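Diaminopimelate decarboxylase (Phaeodactylum tricornutum, PDB 7JPJ) probably catalyses the pyridoxal-phosphate-dependent decarboxylation of diaminopimelate to lysine, and holds D-lysine in its pocket. Local coordinates at residues Q8-T13 with I34-E39; K60-A65 with A410-V415; F84-A89 with I99-Q104; K219-C224 with A260-K265; E247-L252 with G281-A286. All coordinates share one frame; numbering follows the deposited sequence.

Contact 1: residues Q8-T13 with I34-E39; sequences QSIFLT and IDKLEE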
# COMPACT_ATOMS: atom_id res chain seq x y z
N GLN A 8 8.58 -26.55 -12.24
CA GLN A 8 9.27 -25.52 -11.45
C GLN A 8 8.54 -24.21 -11.69
O GLN A 8 7.59 -24.20 -12.46
CB GLN A 8 10.72 -25.38 -11.91
CG GLN A 8 10.92 -25.27 -13.41
CD GLN A 8 12.30 -24.75 -13.72
OE1 GLN A 8 13.24 -25.51 -13.92
NE2 GLN A 8 12.43 -23.43 -13.75
N SER A 9 8.97 -23.15 -11.04
CA SER A 9 8.42 -21.80 -11.29
C SER A 9 9.38 -21.11 -12.25
O SER A 9 10.18 -21.81 -12.86
CB SER A 9 8.27 -21.10 -9.99
OG SER A 9 9.53 -20.74 -9.47
N ILE A 10 9.31 -19.80 -12.38
CA ILE A 10 10.31 -19.09 -13.24
C ILE A 10 11.74 -19.45 -12.80
O ILE A 10 12.57 -19.65 -13.70
CB ILE A 10 10.02 -17.57 -13.29
CG1 ILE A 10 8.93 -17.24 -14.31
CG2 ILE A 10 11.27 -16.74 -13.52
CD1 ILE A 10 9.14 -17.89 -15.65
N PHE A 11 12.02 -19.57 -11.50
CA PHE A 11 13.38 -19.95 -11.15
C PHE A 11 13.46 -20.83 -9.90
O PHE A 11 14.56 -20.98 -9.34
CB PHE A 11 14.28 -18.71 -10.97
CG PHE A 11 13.82 -17.76 -9.88
CD1 PHE A 11 14.17 -17.97 -8.56
CD2 PHE A 11 13.07 -16.63 -10.20
CE1 PHE A 11 13.76 -17.09 -7.56
CE2 PHE A 11 12.65 -15.75 -9.20
CZ PHE A 11 13.00 -15.98 -7.88
N LEU A 12 12.36 -21.43 -9.46
CA LEU A 12 12.34 -22.21 -8.22
C LEU A 12 11.77 -23.60 -8.49
O LEU A 12 10.58 -23.74 -8.77
CB LEU A 12 11.52 -21.50 -7.14
CG LEU A 12 12.14 -20.28 -6.47
CD1 LEU A 12 11.22 -19.76 -5.38
CD2 LEU A 12 13.51 -20.61 -5.92
N THR A 13 12.62 -24.62 -8.37
CA THR A 13 12.14 -25.99 -8.31
C THR A 13 11.59 -26.26 -6.91
O THR A 13 11.83 -25.49 -5.98
CB THR A 13 13.27 -26.96 -8.64
OG1 THR A 13 14.25 -26.93 -7.60
CG2 THR A 13 13.92 -26.60 -9.97
N ILE A 34 20.13 -14.65 -8.50
CA ILE A 34 21.28 -14.01 -9.12
C ILE A 34 21.28 -14.24 -10.63
O ILE A 34 21.63 -13.35 -11.41
CB ILE A 34 22.58 -14.51 -8.46
CG1 ILE A 34 22.90 -13.70 -7.21
CG2 ILE A 34 23.75 -14.46 -9.43
CD1 ILE A 34 23.31 -12.27 -7.49
N ASP A 35 20.85 -15.44 -11.05
CA ASP A 35 20.78 -15.75 -12.48
C ASP A 35 19.87 -14.77 -13.21
O ASP A 35 20.23 -14.25 -14.28
CB ASP A 35 20.28 -17.18 -12.67
CG ASP A 35 21.41 -18.15 -12.95
OD1 ASP A 35 22.24 -17.86 -13.84
OD2 ASP A 35 21.45 -19.22 -12.29
N LYS A 36 18.69 -14.50 -12.66
CA LYS A 36 17.74 -13.60 -13.31
C LYS A 36 18.20 -12.15 -13.25
O LYS A 36 17.84 -11.35 -14.12
CB LYS A 36 16.36 -13.76 -12.69
CG LYS A 36 15.53 -14.89 -13.28
CD LYS A 36 14.99 -14.52 -14.64
CE LYS A 36 14.31 -15.69 -15.32
NZ LYS A 36 13.68 -15.28 -16.60
N LEU A 37 19.00 -11.79 -12.24
CA LEU A 37 19.55 -10.44 -12.19
C LEU A 37 20.63 -10.24 -13.24
O LEU A 37 20.77 -9.14 -13.79
CB LEU A 37 20.11 -10.15 -10.80
CG LEU A 37 19.11 -9.92 -9.66
CD1 LEU A 37 19.83 -9.96 -8.33
CD2 LEU A 37 18.37 -8.60 -9.84
N GLU A 38 21.40 -11.30 -13.54
CA GLU A 38 22.47 -11.18 -14.52
C GLU A 38 21.93 -11.02 -15.94
O GLU A 38 22.49 -10.27 -16.74
CB GLU A 38 23.39 -12.40 -14.43
CG GLU A 38 24.80 -12.15 -14.93
CD GLU A 38 25.60 -13.43 -15.09
OE1 GLU A 38 25.21 -14.27 -15.92
OE2 GLU A 38 26.62 -13.58 -14.38
N GLU A 39 20.85 -11.73 -16.26
CA GLU A 39 20.24 -11.60 -17.58
C GLU A 39 19.74 -10.18 -17.83
O GLU A 39 19.95 -9.63 -18.91
CB GLU A 39 19.08 -12.60 -17.73
CG GLU A 39 19.44 -14.03 -17.37
CD GLU A 39 18.25 -14.97 -17.49
OE1 GLU A 39 17.12 -14.48 -17.73
OE2 GLU A 39 18.45 -16.20 -17.37

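Contact 2: residues K60-A65 with A410-V415; sequences KACPNA and APEVLV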
# COMPACT_ATOMS: atom_id res chain seq x y z
N LYS A 60 13.98 2.50 -6.35
CA LYS A 60 12.65 2.51 -5.74
C LYS A 60 11.88 1.22 -6.00
O LYS A 60 10.92 0.93 -5.28
CB LYS A 60 11.84 3.70 -6.27
CG LYS A 60 11.33 3.53 -7.69
CD LYS A 60 10.94 4.86 -8.31
CE LYS A 60 10.47 4.68 -9.74
NZ LYS A 60 10.33 5.99 -10.44
N ALA A 61 12.30 0.43 -6.99
CA ALA A 61 11.62 -0.82 -7.29
C ALA A 61 12.01 -1.93 -6.32
O ALA A 61 11.19 -2.81 -6.04
CB ALA A 61 11.93 -1.25 -8.73
N CYS A 62 13.23 -1.89 -5.79
CA CYS A 62 13.72 -2.86 -4.81
C CYS A 62 15.02 -2.37 -4.19
O CYS A 62 16.09 -2.48 -4.81
CB CYS A 62 13.92 -4.23 -5.44
SG CYS A 62 14.24 -5.52 -4.21
N PRO A 63 14.99 -1.84 -2.96
CA PRO A 63 16.16 -1.14 -2.42
C PRO A 63 17.09 -1.98 -1.55
O PRO A 63 17.92 -1.41 -0.84
CB PRO A 63 15.54 0.00 -1.61
CG PRO A 63 14.13 -0.48 -1.27
CD PRO A 63 13.82 -1.72 -2.07
N ASN A 64 16.97 -3.31 -1.59
CA ASN A 64 17.84 -4.15 -0.77
C ASN A 64 19.30 -3.93 -1.13
O ASN A 64 19.67 -3.82 -2.30
CB ASN A 64 17.47 -5.62 -0.94
CG ASN A 64 18.23 -6.52 0.03
OD1 ASN A 64 19.41 -6.81 -0.18
ND2 ASN A 64 17.55 -6.96 1.08
N ALA A 65 20.15 -3.87 -0.10
CA ALA A 65 21.54 -3.49 -0.30
C ALA A 65 22.28 -4.49 -1.17
O ALA A 65 23.14 -4.11 -1.97
CB ALA A 65 22.24 -3.34 1.05
N ALA A 410 8.11 -9.50 5.69
CA ALA A 410 8.65 -10.78 5.26
C ALA A 410 10.16 -10.69 5.04
O ALA A 410 10.67 -9.64 4.64
CB ALA A 410 7.96 -11.25 3.99
N PRO A 411 10.88 -11.78 5.28
CA PRO A 411 12.33 -11.79 5.01
C PRO A 411 12.62 -11.83 3.51
O PRO A 411 11.73 -11.99 2.68
CB PRO A 411 12.81 -13.06 5.70
CG PRO A 411 11.61 -13.95 5.72
CD PRO A 411 10.43 -13.04 5.90
N GLU A 412 13.90 -11.67 3.19
CA GLU A 412 14.37 -11.72 1.81
C GLU A 412 15.51 -12.72 1.69
O GLU A 412 16.39 -12.78 2.55
CB GLU A 412 14.84 -10.34 1.33
CG GLU A 412 13.72 -9.41 0.91
CD GLU A 412 14.19 -7.98 0.70
OE1 GLU A 412 15.14 -7.56 1.39
OE2 GLU A 412 13.60 -7.28 -0.16
N VAL A 413 15.48 -13.51 0.62
CA VAL A 413 16.46 -14.56 0.38
C VAL A 413 17.08 -14.34 -0.99
O VAL A 413 16.41 -13.90 -1.92
CB VAL A 413 15.81 -15.96 0.48
CG1 VAL A 413 16.82 -17.06 0.17
CG2 VAL A 413 15.20 -16.17 1.85
N LEU A 414 18.38 -14.63 -1.10
CA LEU A 414 19.11 -14.58 -2.35
C LEU A 414 19.54 -15.99 -2.74
O LEU A 414 20.13 -16.70 -1.92
CB LEU A 414 20.32 -13.66 -2.23
CG LEU A 414 21.01 -13.21 -3.52
CD1 LEU A 414 20.09 -12.32 -4.34
CD2 LEU A 414 22.32 -12.49 -3.22
N VAL A 415 19.26 -16.38 -3.97
CA VAL A 415 19.59 -17.71 -4.48
C VAL A 415 20.75 -17.56 -5.46
O VAL A 415 20.59 -16.99 -6.55
CB VAL A 415 18.39 -18.39 -5.14
CG1 VAL A 415 18.63 -19.88 -5.27
CG2 VAL A 415 17.12 -18.13 -4.33

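Contact 3: residues F84-A89 with I99-Q104; sequences FEVRRA and ISLSTQ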
# COMPACT_ATOMS: atom_id res chain seq x y z
N PHE A 84 16.55 10.25 0.87
CA PHE A 84 16.71 9.06 1.69
C PHE A 84 17.31 7.92 0.88
O PHE A 84 18.19 7.20 1.37
CB PHE A 84 15.36 8.65 2.28
CG PHE A 84 14.82 9.64 3.27
CD1 PHE A 84 15.19 9.57 4.61
CD2 PHE A 84 13.96 10.65 2.87
CE1 PHE A 84 14.70 10.48 5.52
CE2 PHE A 84 13.46 11.56 3.78
CZ PHE A 84 13.84 11.48 5.11
N GLU A 85 16.85 7.74 -0.36
CA GLU A 85 17.44 6.72 -1.22
C GLU A 85 18.89 7.05 -1.54
O GLU A 85 19.71 6.13 -1.71
CB GLU A 85 16.63 6.59 -2.51
CG GLU A 85 15.30 5.86 -2.32
CD GLU A 85 14.58 5.63 -3.64
OE1 GLU A 85 15.02 6.17 -4.67
OE2 GLU A 85 13.56 4.90 -3.63
N VAL A 86 19.24 8.33 -1.63
CA VAL A 86 20.63 8.72 -1.84
C VAL A 86 21.48 8.26 -0.67
O VAL A 86 22.51 7.60 -0.84
CB VAL A 86 20.75 10.24 -2.05
CG1 VAL A 86 22.20 10.63 -2.26
CG2 VAL A 86 19.90 10.68 -3.23
N ARG A 87 21.05 8.59 0.55
CA ARG A 87 21.78 8.17 1.74
C ARG A 87 21.75 6.66 1.93
O ARG A 87 22.68 6.09 2.50
CB ARG A 87 21.22 8.88 2.98
CG ARG A 87 21.57 10.35 3.08
CD ARG A 87 21.82 10.76 4.53
NE ARG A 87 22.11 12.19 4.66
CZ ARG A 87 23.33 12.71 4.69
NH1 ARG A 87 24.40 11.92 4.59
NH2 ARG A 87 23.50 14.02 4.82
N ARG A 88 20.69 6.01 1.45
CA ARG A 88 20.61 4.55 1.55
C ARG A 88 21.60 3.87 0.61
O ARG A 88 22.31 2.94 1.01
CB ARG A 88 19.18 4.09 1.26
CG ARG A 88 18.89 2.64 1.58
CD ARG A 88 17.41 2.32 1.41
NE ARG A 88 17.08 0.96 1.83
CZ ARG A 88 15.85 0.48 1.91
NH1 ARG A 88 14.81 1.25 1.60
NH2 ARG A 88 15.64 -0.77 2.30
N ALA A 89 21.67 4.34 -0.64
CA ALA A 89 22.58 3.73 -1.60
C ALA A 89 24.03 3.90 -1.18
O ALA A 89 24.86 3.01 -1.43
CB ALA A 89 22.37 4.34 -2.99
N ILE A 99 25.26 8.19 -8.29
CA ILE A 99 23.87 8.42 -7.93
C ILE A 99 23.41 9.72 -8.58
O ILE A 99 24.13 10.72 -8.55
CB ILE A 99 23.69 8.49 -6.40
CG1 ILE A 99 24.35 7.28 -5.73
CG2 ILE A 99 22.22 8.58 -6.04
CD1 ILE A 99 24.30 7.32 -4.21
N SER A 100 22.22 9.69 -9.17
CA SER A 100 21.54 10.88 -9.64
C SER A 100 20.20 10.99 -8.91
O SER A 100 19.54 9.98 -8.67
CB SER A 100 21.32 10.86 -11.16
OG SER A 100 20.31 9.94 -11.52
N LEU A 101 19.82 12.22 -8.55
CA LEU A 101 18.65 12.47 -7.72
C LEU A 101 17.57 13.16 -8.55
O LEU A 101 17.75 14.30 -8.99
CB LEU A 101 19.01 13.31 -6.50
CG LEU A 101 17.86 13.85 -5.66
CD1 LEU A 101 17.01 12.72 -5.09
CD2 LEU A 101 18.39 14.74 -4.54
N SER A 102 16.45 12.46 -8.76
CA SER A 102 15.26 13.02 -9.39
C SER A 102 14.10 12.77 -8.44
O SER A 102 13.63 11.63 -8.31
CB SER A 102 15.00 12.38 -10.75
OG SER A 102 16.21 12.09 -11.43
N THR A 103 13.63 13.82 -7.77
CA THR A 103 12.69 13.67 -6.68
C THR A 103 11.57 14.69 -6.80
O THR A 103 11.74 15.77 -7.38
CB THR A 103 13.40 13.83 -5.32
OG1 THR A 103 12.45 13.66 -4.25
CG2 THR A 103 14.05 15.19 -5.20
N GLN A 104 10.40 14.33 -6.26
CA GLN A 104 9.30 15.28 -6.11
C GLN A 104 9.50 16.20 -4.92
O GLN A 104 8.90 17.28 -4.88
CB GLN A 104 7.97 14.53 -5.94
CG GLN A 104 7.45 13.87 -7.20
CD GLN A 104 6.77 14.86 -8.14
OE1 GLN A 104 7.43 15.62 -8.84
NE2 GLN A 104 5.44 14.84 -8.15

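Contact 4: residues K219-C224 with A260-K265; sequences KSLSFC and ADAFKK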
# COMPACT_ATOMS: atom_id res chain seq x y z
N LYS A 219 12.00 14.08 -29.49
CA LYS A 219 11.39 15.21 -28.80
C LYS A 219 12.24 15.67 -27.62
O LYS A 219 12.42 16.88 -27.41
CB LYS A 219 9.98 14.85 -28.35
CG LYS A 219 9.29 15.95 -27.56
CD LYS A 219 7.87 16.17 -28.06
CE LYS A 219 7.43 17.60 -27.83
NZ LYS A 219 7.25 18.35 -29.11
N SER A 220 12.79 14.73 -26.85
CA SER A 220 13.61 15.10 -25.71
C SER A 220 14.94 15.72 -26.14
O SER A 220 15.46 16.60 -25.46
CB SER A 220 13.86 13.88 -24.83
OG SER A 220 12.65 13.21 -24.56
N LEU A 221 15.49 15.26 -27.27
CA LEU A 221 16.76 15.80 -27.75
C LEU A 221 16.63 17.25 -28.19
O LEU A 221 17.61 17.99 -28.16
CB LEU A 221 17.29 14.94 -28.90
CG LEU A 221 17.91 13.59 -28.54
CD1 LEU A 221 18.03 12.70 -29.76
CD2 LEU A 221 19.26 13.76 -27.87
N SER A 222 15.42 17.67 -28.59
CA SER A 222 15.24 19.06 -29.01
C SER A 222 15.46 20.03 -27.87
O SER A 222 15.82 21.19 -28.10
CB SER A 222 13.84 19.25 -29.60
OG SER A 222 12.84 18.95 -28.65
N PHE A 223 15.26 19.59 -26.63
CA PHE A 223 15.57 20.42 -25.48
C PHE A 223 17.06 20.50 -25.19
O PHE A 223 17.50 21.41 -24.49
CB PHE A 223 14.82 19.90 -24.25
CG PHE A 223 13.33 19.97 -24.38
CD1 PHE A 223 12.67 21.19 -24.35
CD2 PHE A 223 12.58 18.82 -24.56
CE1 PHE A 223 11.31 21.27 -24.49
CE2 PHE A 223 11.21 18.89 -24.70
CZ PHE A 223 10.57 20.11 -24.66
N CYS A 224 17.85 19.56 -25.73
CA CYS A 224 19.30 19.62 -25.54
C CYS A 224 19.95 20.70 -26.40
O CYS A 224 21.08 21.10 -26.10
CB CYS A 224 19.93 18.26 -25.85
SG CYS A 224 19.40 16.93 -24.76
N ALA A 260 19.24 5.11 -30.88
CA ALA A 260 20.64 5.44 -31.17
C ALA A 260 20.77 6.23 -32.46
O ALA A 260 21.66 7.08 -32.58
CB ALA A 260 21.47 4.16 -31.23
N ASP A 261 19.89 5.97 -33.44
CA ASP A 261 19.92 6.75 -34.67
C ASP A 261 19.44 8.18 -34.43
O ASP A 261 19.95 9.11 -35.05
CB ASP A 261 19.08 6.07 -35.75
CG ASP A 261 19.77 4.85 -36.34
OD1 ASP A 261 20.99 4.91 -36.59
OD2 ASP A 261 19.08 3.83 -36.55
N ALA A 262 18.46 8.36 -33.53
CA ALA A 262 18.04 9.71 -33.18
C ALA A 262 19.17 10.50 -32.52
O ALA A 262 19.21 11.73 -32.62
CB ALA A 262 16.82 9.66 -32.26
N PHE A 263 20.09 9.80 -31.84
CA PHE A 263 21.28 10.46 -31.33
C PHE A 263 22.24 10.82 -32.46
O PHE A 263 22.89 11.86 -32.42
CB PHE A 263 21.98 9.56 -30.32
CG PHE A 263 21.52 9.76 -28.91
CD1 PHE A 263 20.29 9.27 -28.50
CD2 PHE A 263 22.31 10.43 -28.00
CE1 PHE A 263 19.86 9.45 -27.20
CE2 PHE A 263 21.89 10.62 -26.70
CZ PHE A 263 20.66 10.13 -26.30
N LYS A 264 22.34 9.95 -33.47
CA LYS A 264 23.20 10.25 -34.61
C LYS A 264 22.66 11.42 -35.42
O LYS A 264 23.43 12.24 -35.92
CB LYS A 264 23.36 9.01 -35.49
CG LYS A 264 24.06 7.84 -34.83
CD LYS A 264 24.58 6.86 -35.87
CE LYS A 264 25.08 5.57 -35.24
NZ LYS A 264 23.95 4.76 -34.69
N LYS A 265 21.33 11.50 -35.56
CA LYS A 265 20.75 12.61 -36.30
C LYS A 265 20.96 13.93 -35.57
O LYS A 265 21.08 14.98 -36.22
CB LYS A 265 19.25 12.37 -36.54
CG LYS A 265 18.64 13.29 -37.60
CD LYS A 265 17.15 13.00 -37.81
CE LYS A 265 16.93 11.96 -38.91
NZ LYS A 265 16.57 10.61 -38.36

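Contact 5: residues E247-L252 with G281-A286; sequences EVTTDL and GTYLVA. With SO4 (sulfate ion), chain D.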
# COMPACT_ATOMS: atom_id res chain seq x y z
N GLU A 247 1.82 -11.62 -22.87
CA GLU A 247 2.24 -10.23 -22.79
C GLU A 247 3.65 -10.08 -23.35
O GLU A 247 4.49 -10.97 -23.22
CB GLU A 247 2.17 -9.73 -21.35
CG GLU A 247 0.77 -9.81 -20.75
CD GLU A 247 0.74 -9.54 -19.26
OE1 GLU A 247 1.77 -9.76 -18.58
OE2 GLU A 247 -0.32 -9.11 -18.76
N VAL A 248 3.90 -8.94 -23.99
CA VAL A 248 5.15 -8.71 -24.72
C VAL A 248 6.12 -7.96 -23.83
O VAL A 248 5.78 -6.92 -23.25
CB VAL A 248 4.89 -7.95 -26.03
CG1 VAL A 248 6.20 -7.44 -26.62
CG2 VAL A 248 4.17 -8.84 -27.03
N THR A 249 7.34 -8.49 -23.72
CA THR A 249 8.45 -7.79 -23.08
C THR A 249 9.18 -6.95 -24.12
O THR A 249 9.37 -7.38 -25.26
CB THR A 249 9.42 -8.79 -22.44
OG1 THR A 249 8.77 -9.44 -21.34
CG2 THR A 249 10.68 -8.10 -21.94
N THR A 250 9.55 -5.73 -23.73
CA THR A 250 10.24 -4.83 -24.65
C THR A 250 11.56 -5.44 -25.12
O THR A 250 12.36 -5.92 -24.30
CB THR A 250 10.50 -3.48 -23.99
OG1 THR A 250 9.28 -2.97 -23.44
CG2 THR A 250 11.05 -2.49 -25.00
N ASP A 251 11.78 -5.43 -26.43
CA ASP A 251 13.05 -5.86 -27.01
C ASP A 251 13.98 -4.64 -27.06
O ASP A 251 13.79 -3.75 -27.89
CB ASP A 251 12.84 -6.45 -28.40
CG ASP A 251 14.01 -7.32 -28.85
OD1 ASP A 251 15.13 -7.14 -28.33
OD2 ASP A 251 13.80 -8.19 -29.72
N LEU A 252 14.97 -4.62 -26.17
CA LEU A 252 15.85 -3.46 -26.07
C LEU A 252 16.69 -3.27 -27.33
O LEU A 252 17.09 -2.14 -27.64
CB LEU A 252 16.76 -3.58 -24.85
CG LEU A 252 16.04 -3.62 -23.50
CD1 LEU A 252 17.04 -3.54 -22.36
CD2 LEU A 252 15.02 -2.51 -23.42
N GLY A 281 13.69 0.31 -13.94
CA GLY A 281 13.42 -0.24 -12.63
C GLY A 281 12.81 -1.62 -12.73
O GLY A 281 13.41 -2.61 -12.30
N THR A 282 11.61 -1.69 -13.32
CA THR A 282 10.95 -2.97 -13.53
C THR A 282 11.82 -3.92 -14.34
O THR A 282 12.01 -5.08 -13.96
CB THR A 282 9.61 -2.74 -14.23
OG1 THR A 282 8.81 -1.85 -13.45
CG2 THR A 282 8.87 -4.05 -14.42
N TYR A 283 12.39 -3.44 -15.45
CA TYR A 283 13.12 -4.31 -16.36
C TYR A 283 14.31 -5.00 -15.71
O TYR A 283 14.77 -6.03 -16.22
CB TYR A 283 13.60 -3.51 -17.58
CG TYR A 283 13.78 -4.35 -18.83
CD1 TYR A 283 12.74 -4.54 -19.72
CD2 TYR A 283 15.01 -4.94 -19.12
CE1 TYR A 283 12.90 -5.30 -20.87
CE2 TYR A 283 15.19 -5.70 -20.27
CZ TYR A 283 14.13 -5.87 -21.14
OH TYR A 283 14.30 -6.63 -22.27
N LEU A 284 14.81 -4.48 -14.59
CA LEU A 284 16.00 -5.05 -13.98
C LEU A 284 15.70 -6.07 -12.89
O LEU A 284 16.49 -7.00 -12.70
CB LEU A 284 16.86 -3.93 -13.39
CG LEU A 284 17.84 -3.23 -14.33
CD1 LEU A 284 18.30 -1.92 -13.72
CD2 LEU A 284 19.04 -4.12 -14.62
N VAL A 285 14.58 -5.94 -12.17
CA VAL A 285 14.39 -6.71 -10.95
C VAL A 285 13.05 -7.45 -10.93
O VAL A 285 12.84 -8.31 -10.06
CB VAL A 285 14.51 -5.80 -9.71
CG1 VAL A 285 15.92 -5.26 -9.57
CG2 VAL A 285 13.50 -4.66 -9.78
N ALA A 286 12.15 -7.13 -11.86
CA ALA A 286 10.80 -7.71 -11.83
C ALA A 286 10.81 -9.23 -11.83
O ALA A 286 10.39 -9.86 -10.85
CB ALA A 286 9.97 -7.20 -13.01
S SO4 D . 10.05 1.55 -14.31
O1 SO4 D . 9.00 0.60 -14.69
O2 SO4 D . 11.14 1.48 -15.28
O3 SO4 D . 10.55 1.21 -12.98
O4 SO4 D . 9.49 2.90 -14.28

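Contact 1: residues Q8-T13 with I34-E39
K36 reaches I10 because its CG lies anti to the carbonyl carbon (chi1 -85°) and the chain bends again at chi2 (-76°), which swings the methylenes off the helix and sends them, extended from there, toward the loop. I10 answers with the methyl that stands anti to the backbone N: CG2 sits 3.7 Å from CE of K36, and the two side chains run about at right angles to each other. The ammonium end slides past the same methyl, NZ being 4.2 Å from I10 CG2, and turns to a long salt bridge with E39 OE1 one turn on in its own helix. Helix 34-45 belongs to the pyridoxal-binding TIM-barrel family region, whereas the loop 8-13 packs on the mixed sheet, with S9 on V388 and F11 on A290, so the contact bridges barrel and sheet domain. Nearer the backbone, K36 CG meets the F11 ring obliquely, 4.3 Å from CD2. The loop, which leads into helix 14-24, keeps its bend through an ST motif, in which S9 OG accepts from L12 N at 2.9 Å. I10 N is held by D390 OD2, and A288 packs against the K36 side chain.

Contact 2: residues K60-A65 with A410-V415
N64 and E412 join the two domains of a fold-type III pyridoxal-phosphate enzyme: N64 belongs to the barrel loop that follows strand 53-58 and carries K60, the predicted cofactor lysine, while E412 begins strand 412-415 of the mixed sheet. The close part of the contact is one buried polar pair. N64 places CG anti to its backbone N (chi1 -173°) and, coming from the opposite direction to the glutamate, gives ND2 to E412 OE1 at 2.5 Å in a bent bond (N-H...O 134°) whose shortness is not significant at this resolution. The donor stands above the carboxylate plane, and the amide is turned 65° from it. The other ends of both groups are also engaged: N64 OD1 caps S66 N at the start of helix 65-73, and E412 OE2 is hydrogen-bonded by Y32 and S397. A leucine in place of E412 would probably leave the N64 amide N-H and both hydroxyls without their acceptor in a buried setting. The packing is looser elsewhere. P63, partly exposed, stays clear of strand 412-415, and the one further approach is that of C62, whose SG lies 4.5 Å from E412 OE2.

Contact 3: residues F84-A89 with I99-Q104
V86, I99 and L101 form the apolar part of this contact, with A89 completing it. V86 projects CG2 between the two strand residues: it lies 4.2 Å from I99 CG2 and 4.0 Å from L101 CD1, whose side chain crosses that of V86 at about a right angle. I99 carries its longer branch, CG1, anti to the carbonyl carbon (chi1 -50°), and this takes CD1 along the helix one turn further, to 3.8 Å from A89 CB. The same methyl provides the contact with the helix backbone, resting 3.8 Å from V86 O. This is the return half of a beta-alpha-beta unit of the barrel, in which strand 77-80, helix 83-91 and strand 99-101 follow one another. Helix and strand segments run nearly antiparallel, at 171°, with their axes 9.2 Å apart. Polar groups of the helix turn to other partners: E85 OE1 accepts from S81 N, R87 bridges to D109, and R88 reaches E437 of the second subunit. On the strand side, S100 points away from the helix, and its backbone bonds to strand 77-80. No hydrogen bond or charge pair joins the two segments, which implies that apolar packing of V86, A89, I99 and L101, and not polar bonding, is what they share, while the polar groups of the helix serve neighbouring loops and the dimer interface.

Contact 4: residues K219-C224 with A260-K265
The F263 ring receives L221 on one face: CD2 stands 4.2 Å from the ring centroid and 12° off the normal, a CH-pi contact centred over the ring rather than near its rim. The two side chains cross at about a right angle, and F263 also packs on A50 and L274. The pair joins two helices on the outside of the TIM barrel, 210-222 and 252-270, each of which belongs to the layer that wraps the parallel strands. L221 alone makes the contact from helix 210-222. With CG anti to the carbonyl carbon (chi1 -75°), the side chain leaves that helix directed at the other one, and its two methyls divide the work. While CD2 takes the aromatic face, CD1 lies over the A262-F263 backbone, 4.1 Å from A262 CB. A262 also packs on A217 and T218. Beyond the pair, M233 of strand 232-234 touches S220, C224 and F263, and F266 adds a further side chain against L221. At the outer surface K264 NZ bridges to D261 OD1, a turn back on its own helix. The L221 methyl CD1 also meets the backbone, lying against the carbonyl oxygen of A262.

Contact 5: residues E247-L252 with G281-A286
A sulfate ion occupies the N-terminal end of the short helix 282-285, where enzymes of this fold hold the cofactor phosphate; it probably came from the crystallisation liquor and is consistent with an anion pocket for pyridoxal phosphate. G281 N donates to O2 at 3.1 Å, T282 N to O3 at 3.1 Å, and T282 OG1 to O1 at 2.8 Å. G238 N and Y395 OH are also hydrogen-bonded to the ion, and the helix end would probably add a favourable dipole. From the next residue of the same helix, Y283 spans to the loop 247-252. Its CG lies anti to the backbone N (chi1 -154°), and the phenol thereby extends to the loop, where OH donates to T250 O at 2.9 Å, nearly in line with the C=O bond (171°) and at the edge of the ring. L252 lies over one ring face with CD2, offset toward the rim, and brings CD1 to 3.5 Å from CE2. T249 CG2 approaches obliquely, 3.7 Å from CE1. A phenylalanine in place of Y283 would probably leave the T250 carbonyl without the phenol donor and the loop less firmly tied to the helix. T250 OG1 is bonded to K240 N, and T249 OG1 to G242 N. The loop leads into helix 252-270, while C44 of helix 34-45 packs against both L252 and Y283, and strand 53-58 and helix 65-73 back L284 and V285.

Overall arrangement
Contacts 1, 2 and 5 meet around the domain junction. I34 N and V415 O, 3.1 Å apart, probably form a hydrogen bond linking contacts 1 and 2, and the methyls of V285 in contact 5 touch both, CG1 at 4.1 Å from L37 CD2 and CG2 at 3.9 Å from A61 CB. Contact 3 adjoins contact 2 through P63 CG and R88 NH1, 3.4 Å apart, and both border the second subunit, whose C357, the predicted proton donor, packs on K60. At the nearest atoms, the side chain of T250 lies about 8 Å from the bound D-lysine, which touches T282, and the side chain of C62 lies about 13 Å from the bound D-lysine. Contact 4 stands apart, its centre about 23 Å from that of contact 5.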